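PDB 2I0M: phosphate-specific transport system accessory protein PhoU homolog from Streptococcus pneumoniae, which probably takes part in regulating phosphate uptake, acting as a cytoplasmic homodimer. Local coordinates for residues L9-V23 against D76-L90. Sequence-based numbering, arbitrary orientation.
Sequences LHELEQSFLGLGQLV and DLRFVISIMSSCSDL. With ZN (zinc ion), chain C.
Ser82 O is gripped by two donors of the residue that presses on Phe16 across the contact: Ser86 N at 2.9 Å and Ser86 OG at 2.8 Å reach it from opposite faces of its carbonyl plane. With its OG beside its own backbone N and folded back onto the preceding turn, Ser86 presents CB to the aromatic ring, 3.3 Å from Phe16 CE2. Phe16, its CG anti to the backbone N (chi1 167°), enters the hole formed by Ile83, Ser86, Cys87 and Leu90; the rim of its ring meets the backbone of the other helix, with Ser86 O and Cys87 CA in the ring plane. Ile83 lays CD1 3.8 Å from Phe16 CB, while its other branch, CG2, packs 3.6 Å from Leu12 CD2, the two side chains lying alongside each other, head to tail. Segments 9-23 and 76-90, on the first and third helices of this all-helical PhoU-family chain (5-35 and 74-105), run nearly parallel, their axes 14° apart; beside them packs helix 39-66, with Cys63 touching Leu12 and Ile83, and Ile59 touching Ile83. A reciprocal knob comes from Leu90, seated among Phe16, Leu19, Gly20 and Val23: its CD2 lies 3.5 Å from Gly20 N, at the bare backbone of the glycine, and Val23 CG1 rests on Leu90 CG. At the other end Phe79 turns its ring edge to Glu13, with OE2 3.6 Å from Phe79 CE1 and the carboxylate steeply inclined to the ring, 79° between planes; Glu13 CB also lies in the ring plane. Leu9 closes this end, setting CD1 against the side chain of Asp76 and CD2 3.9 Å from Val80 CG2, while on the outer side of the same helix His10 NE2 binds a zinc ion.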
loop_
_atom_site.group_PDB
_atom_site.type_symbol
_atom_site.label_atom_id
_atom_site.label_comp_id
_atom_site.label_asym_id
_atom_site.label_seq_id
_atom_site.Cartn_x
_atom_site.Cartn_y
_atom_site.Cartn_z
ATOM N N LEU A 9 -26.380 -7.263 0.519
ATOM C CA LEU A 9 -25.326 -6.257 0.436
ATOM C C LEU A 9 -25.067 -5.643 1.803
ATOM O O LEU A 9 -23.923 -5.535 2.241
ATOM C CB LEU A 9 -25.689 -5.158 -0.569
ATOM C CG LEU A 9 -25.807 -5.566 -2.035
ATOM C CD1 LEU A 9 -25.806 -4.329 -2.931
ATOM C CD2 LEU A 9 -24.691 -6.511 -2.418
ATOM N N HIS A 10 -26.147 -5.244 2.464
ATOM C CA HIS A 10 -26.081 -4.685 3.802
ATOM C C HIS A 10 -25.354 -5.623 4.759
ATOM O O HIS A 10 -24.521 -5.183 5.550
ATOM C CB HIS A 10 -27.484 -4.378 4.332
ATOM C CG HIS A 10 -27.499 -4.113 5.798
ATOM N ND1 HIS A 10 -27.097 -2.909 6.335
ATOM C CD2 HIS A 10 -27.779 -4.920 6.843
ATOM C CE1 HIS A 10 -27.166 -2.974 7.648
ATOM N NE2 HIS A 10 -27.582 -4.181 7.979
ATOM N N GLU A 11 -25.674 -6.914 4.679
ATOM C CA GLU A 11 -24.989 -7.933 5.478
ATOM C C GLU A 11 -23.517 -8.064 5.109
ATOM O O GLU A 11 -22.682 -8.249 5.979
ATOM C CB GLU A 11 -25.714 -9.283 5.390
ATOM C CG GLU A 11 -26.805 -9.448 6.449
ATOM C CD GLU A 11 -27.899 -10.443 6.059
ATOM O OE1 GLU A 11 -28.986 -10.407 6.691
ATOM O OE2 GLU A 11 -27.687 -11.261 5.132
ATOM N N LEU A 12 -23.205 -7.947 3.816
ATOM C CA LEU A 12 -21.819 -7.901 3.351
ATOM C C LEU A 12 -21.078 -6.688 3.917
ATOM O O LEU A 12 -19.922 -6.788 4.319
ATOM C CB LEU A 12 -21.750 -7.880 1.816
ATOM C CG LEU A 12 -20.489 -8.376 1.081
ATOM C CD1 LEU A 12 -20.240 -7.532 -0.166
ATOM C CD2 LEU A 12 -19.248 -8.399 1.950
ATOM N N GLU A 13 -21.740 -5.543 3.953
ATOM C CA GLU A 13 -21.142 -4.372 4.595
ATOM C C GLU A 13 -20.821 -4.597 6.088
ATOM O O GLU A 13 -19.814 -4.091 6.591
ATOM C CB GLU A 13 -22.039 -3.153 4.427
ATOM C CG GLU A 13 -21.413 -1.872 4.943
ATOM C CD GLU A 13 -22.118 -0.642 4.417
ATOM O OE1 GLU A 13 -23.319 -0.457 4.703
ATOM O OE2 GLU A 13 -21.458 0.135 3.703
ATOM N N GLN A 14 -21.672 -5.347 6.782
ATOM C CA GLN A 14 -21.464 -5.588 8.207
ATOM C C GLN A 14 -20.286 -6.519 8.454
ATOM O O GLN A 14 -19.543 -6.325 9.426
ATOM C CB GLN A 14 -22.739 -6.111 8.901
ATOM C CG GLN A 14 -23.800 -5.029 9.168
ATOM C CD GLN A 14 -23.298 -3.878 10.047
ATOM O OE1 GLN A 14 -23.376 -2.707 9.668
ATOM N NE2 GLN A 14 -22.787 -4.214 11.218
ATOM N N SER A 15 -20.126 -7.522 7.584
ATOM C CA SER A 15 -18.947 -8.395 7.602
ATOM C C SER A 15 -17.661 -7.580 7.506
ATOM O O SER A 15 -16.717 -7.815 8.257
ATOM C CB SER A 15 -18.981 -9.401 6.441
ATOM O OG SER A 15 -19.989 -10.377 6.633
ATOM N N PHE A 16 -17.648 -6.628 6.575
ATOM C CA PHE A 16 -16.510 -5.746 6.320
ATOM C C PHE A 16 -16.194 -4.805 7.500
ATOM O O PHE A 16 -15.035 -4.664 7.887
ATOM C CB PHE A 16 -16.754 -4.978 5.005
ATOM C CG PHE A 16 -15.814 -3.831 4.787
ATOM C CD1 PHE A 16 -16.211 -2.532 5.088
ATOM C CD2 PHE A 16 -14.516 -4.052 4.293
ATOM C CE1 PHE A 16 -15.346 -1.479 4.907
ATOM C CE2 PHE A 16 -13.634 -2.994 4.120
ATOM C CZ PHE A 16 -14.046 -1.703 4.410
ATOM N N LEU A 17 -17.220 -4.180 8.080
ATOM C CA LEU A 17 -17.044 -3.379 9.308
ATOM C C LEU A 17 -16.536 -4.205 10.500
ATOM O O LEU A 17 -15.669 -3.738 11.258
ATOM C CB LEU A 17 -18.332 -2.619 9.685
ATOM C CG LEU A 17 -18.895 -1.703 8.591
ATOM C CD1 LEU A 17 -20.192 -1.096 9.071
ATOM C CD2 LEU A 17 -17.927 -0.623 8.197
ATOM N N GLY A 18 -17.075 -5.423 10.646
ATOM C CA GLY A 18 -16.552 -6.423 11.592
ATOM C C GLY A 18 -15.048 -6.618 11.425
ATOM O O GLY A 18 -14.298 -6.525 12.393
ATOM N N LEU A 19 -14.601 -6.850 10.189
ATOM C CA LEU A 19 -13.180 -6.953 9.898
ATOM C C LEU A 19 -12.431 -5.688 10.304
ATOM O O LEU A 19 -11.369 -5.771 10.899
ATOM C CB LEU A 19 -12.941 -7.206 8.408
ATOM C CG LEU A 19 -11.970 -8.297 7.938
ATOM C CD1 LEU A 19 -11.337 -7.976 6.537
ATOM C CD2 LEU A 19 -10.899 -8.729 8.987
ATOM N N GLY A 20 -12.982 -4.525 9.942
ATOM C CA GLY A 20 -12.378 -3.229 10.257
ATOM C C GLY A 20 -12.323 -2.926 11.742
ATOM O O GLY A 20 -11.357 -2.334 12.223
ATOM N N GLN A 21 -13.370 -3.304 12.472
ATOM C CA GLN A 21 -13.354 -3.253 13.931
ATOM C C GLN A 21 -12.279 -4.190 14.515
ATOM O O GLN A 21 -11.580 -3.831 15.450
ATOM C CB GLN A 21 -14.739 -3.608 14.466
ATOM C CG GLN A 21 -14.900 -3.422 15.950
ATOM C CD GLN A 21 -14.691 -1.976 16.395
ATOM O OE1 GLN A 21 -14.122 -1.734 17.472
ATOM N NE2 GLN A 21 -15.156 -1.014 15.583
ATOM N N LEU A 22 -12.140 -5.384 13.952
ATOM C CA LEU A 22 -11.058 -6.272 14.347
ATOM C C LEU A 22 -9.684 -5.610 14.134
ATOM O O LEU A 22 -8.855 -5.639 15.043
ATOM C CB LEU A 22 -11.149 -7.637 13.647
ATOM C CG LEU A 22 -10.077 -8.682 14.010
ATOM C CD1 LEU A 22 -10.057 -8.960 15.517
ATOM C CD2 LEU A 22 -10.257 -9.987 13.217
ATOM N N VAL A 23 -9.442 -5.000 12.965
ATOM C CA VAL A 23 -8.142 -4.311 12.771
ATOM C C VAL A 23 -7.943 -3.049 13.611
ATOM O O VAL A 23 -6.806 -2.710 13.913
ATOM C CB VAL A 23 -7.623 -4.174 11.270
ATOM C CG1 VAL A 23 -8.609 -4.688 10.249
ATOM C CG2 VAL A 23 -7.108 -2.786 10.935
ATOM N N ASP A 76 -24.439 -0.959 -7.198
ATOM C CA ASP A 76 -24.272 -2.175 -6.414
ATOM C C ASP A 76 -22.992 -2.856 -6.848
ATOM O O ASP A 76 -22.373 -3.601 -6.094
ATOM C CB ASP A 76 -25.472 -3.106 -6.613
ATOM C CG ASP A 76 -26.805 -2.428 -6.296
ATOM O OD1 ASP A 76 -26.891 -1.677 -5.298
ATOM O OD2 ASP A 76 -27.771 -2.649 -7.051
ATOM N N LEU A 77 -22.603 -2.578 -8.083
ATOM C CA LEU A 77 -21.391 -3.114 -8.655
ATOM C C LEU A 77 -20.195 -2.399 -8.039
ATOM O O LEU A 77 -19.247 -3.028 -7.575
ATOM C CB LEU A 77 -21.431 -2.919 -10.166
ATOM C CG LEU A 77 -20.607 -3.835 -11.058
ATOM C CD1 LEU A 77 -19.305 -3.140 -11.459
ATOM C CD2 LEU A 77 -20.366 -5.196 -10.398
ATOM N N ARG A 78 -20.271 -1.074 -8.028
ATOM C CA ARG A 78 -19.286 -0.230 -7.368
ATOM C C ARG A 78 -19.163 -0.608 -5.904
ATOM O O ARG A 78 -18.079 -0.533 -5.330
ATOM C CB ARG A 78 -19.662 1.253 -7.499
ATOM C CG ARG A 78 -19.856 1.700 -8.949
ATOM C CD ARG A 78 -19.368 3.120 -9.181
ATOM N NE ARG A 78 -20.134 4.115 -8.434
ATOM C CZ ARG A 78 -21.256 4.692 -8.859
ATOM N NH1 ARG A 78 -21.785 4.366 -10.031
ATOM N NH2 ARG A 78 -21.860 5.591 -8.096
ATOM N N PHE A 79 -20.271 -1.037 -5.316
ATOM C CA PHE A 79 -20.299 -1.372 -3.906
ATOM C C PHE A 79 -19.489 -2.621 -3.618
ATOM O O PHE A 79 -18.560 -2.568 -2.850
ATOM C CB PHE A 79 -21.725 -1.521 -3.359
ATOM C CG PHE A 79 -21.755 -1.953 -1.922
ATOM C CD1 PHE A 79 -21.602 -1.017 -0.899
ATOM C CD2 PHE A 79 -21.877 -3.295 -1.587
ATOM C CE1 PHE A 79 -21.610 -1.401 0.424
ATOM C CE2 PHE A 79 -21.870 -3.692 -0.268
ATOM C CZ PHE A 79 -21.742 -2.745 0.745
ATOM N N VAL A 80 -19.858 -3.738 -4.239
ATOM C CA VAL A 80 -19.165 -5.012 -4.045
ATOM C C VAL A 80 -17.653 -4.883 -4.381
ATOM O O VAL A 80 -16.806 -5.449 -3.675
ATOM C CB VAL A 80 -19.870 -6.148 -4.834
ATOM C CG1 VAL A 80 -19.073 -7.428 -4.807
ATOM C CG2 VAL A 80 -21.261 -6.390 -4.282
ATOM N N ILE A 81 -17.330 -4.115 -5.427
ATOM C CA ILE A 81 -15.934 -3.847 -5.806
ATOM C C ILE A 81 -15.212 -3.072 -4.697
ATOM O O ILE A 81 -14.038 -3.294 -4.439
ATOM C CB ILE A 81 -15.841 -3.062 -7.152
ATOM C CG1 ILE A 81 -16.308 -3.938 -8.337
ATOM C CG2 ILE A 81 -14.406 -2.541 -7.393
ATOM C CD1 ILE A 81 -16.379 -3.205 -9.701
ATOM N N SER A 82 -15.933 -2.175 -4.036
ATOM C CA SER A 82 -15.385 -1.379 -2.948
ATOM C C SER A 82 -15.085 -2.220 -1.708
ATOM O O SER A 82 -14.108 -1.978 -1.027
ATOM C CB SER A 82 -16.344 -0.239 -2.588
ATOM O OG SER A 82 -16.517 0.633 -3.689
ATOM N N ILE A 83 -15.949 -3.182 -1.405
ATOM C CA ILE A 83 -15.745 -4.086 -0.279
ATOM C C ILE A 83 -14.527 -4.993 -0.553
ATOM O O ILE A 83 -13.652 -5.129 0.301
ATOM C CB ILE A 83 -17.013 -4.920 0.011
ATOM C CG1 ILE A 83 -18.205 -4.019 0.419
ATOM C CG2 ILE A 83 -16.717 -6.033 1.010
ATOM C CD1 ILE A 83 -18.195 -3.422 1.851
ATOM N N MET A 84 -14.454 -5.559 -1.758
ATOM C CA MET A 84 -13.347 -6.442 -2.148
ATOM C C MET A 84 -12.013 -5.733 -2.032
ATOM O O MET A 84 -11.072 -6.253 -1.451
ATOM C CB MET A 84 -13.519 -6.944 -3.575
ATOM C CG MET A 84 -14.585 -8.002 -3.734
ATOM S SD MET A 84 -14.379 -8.967 -5.258
ATOM C CE MET A 84 -16.070 -9.220 -5.727
ATOM N N SER A 85 -11.964 -4.519 -2.561
ATOM C CA SER A 85 -10.766 -3.701 -2.537
ATOM C C SER A 85 -10.419 -3.224 -1.128
ATOM O O SER A 85 -9.263 -3.208 -0.753
ATOM C CB SER A 85 -10.959 -2.513 -3.484
ATOM O OG SER A 85 -10.235 -1.378 -3.028
ATOM N N SER A 86 -11.423 -2.842 -0.347
ATOM C CA SER A 86 -11.189 -2.310 0.978
ATOM C C SER A 86 -10.829 -3.386 2.016
ATOM O O SER A 86 -10.091 -3.116 2.957
ATOM C CB SER A 86 -12.398 -1.487 1.459
ATOM O OG SER A 86 -12.596 -0.320 0.675
ATOM N N CYS A 87 -11.345 -4.601 1.861
ATOM C CA CYS A 87 -11.047 -5.628 2.868
ATOM C C CYS A 87 -9.569 -6.060 2.777
ATOM O O CYS A 87 -8.918 -6.300 3.789
ATOM C CB CYS A 87 -12.054 -6.785 2.831
ATOM S SG CYS A 87 -11.906 -7.855 1.431
ATOM N N SER A 88 -9.049 -6.077 1.554
ATOM C CA SER A 88 -7.617 -6.207 1.261
ATOM C C SER A 88 -6.700 -5.134 1.883
ATOM O O SER A 88 -5.633 -5.453 2.411
ATOM C CB SER A 88 -7.417 -6.227 -0.253
ATOM O OG SER A 88 -6.039 -6.185 -0.566
ATOM N N ASP A 89 -7.093 -3.872 1.787
ATOM C CA ASP A 89 -6.365 -2.775 2.426
ATOM C C ASP A 89 -6.357 -2.970 3.952
ATOM O O ASP A 89 -5.387 -2.641 4.643
ATOM C CB ASP A 89 -7.028 -1.423 2.089
ATOM C CG ASP A 89 -6.759 -0.955 0.665
ATOM O OD1 ASP A 89 -5.864 -1.496 -0.013
ATOM O OD2 ASP A 89 -7.428 -0.005 0.215
ATOM N N LEU A 90 -7.461 -3.518 4.453
ATOM C CA LEU A 90 -7.651 -3.778 5.850
ATOM C C LEU A 90 -6.700 -4.894 6.312
ATOM O O LEU A 90 -6.045 -4.743 7.339
ATOM C CB LEU A 90 -9.122 -4.131 6.093
ATOM C CG LEU A 90 -10.044 -3.484 7.125
ATOM C CD1 LEU A 90 -9.983 -1.929 7.221
ATOM C CD2 LEU A 90 -11.460 -3.959 6.817
HETATM ZN ZN ZN C . -28.169 -4.925 9.940
#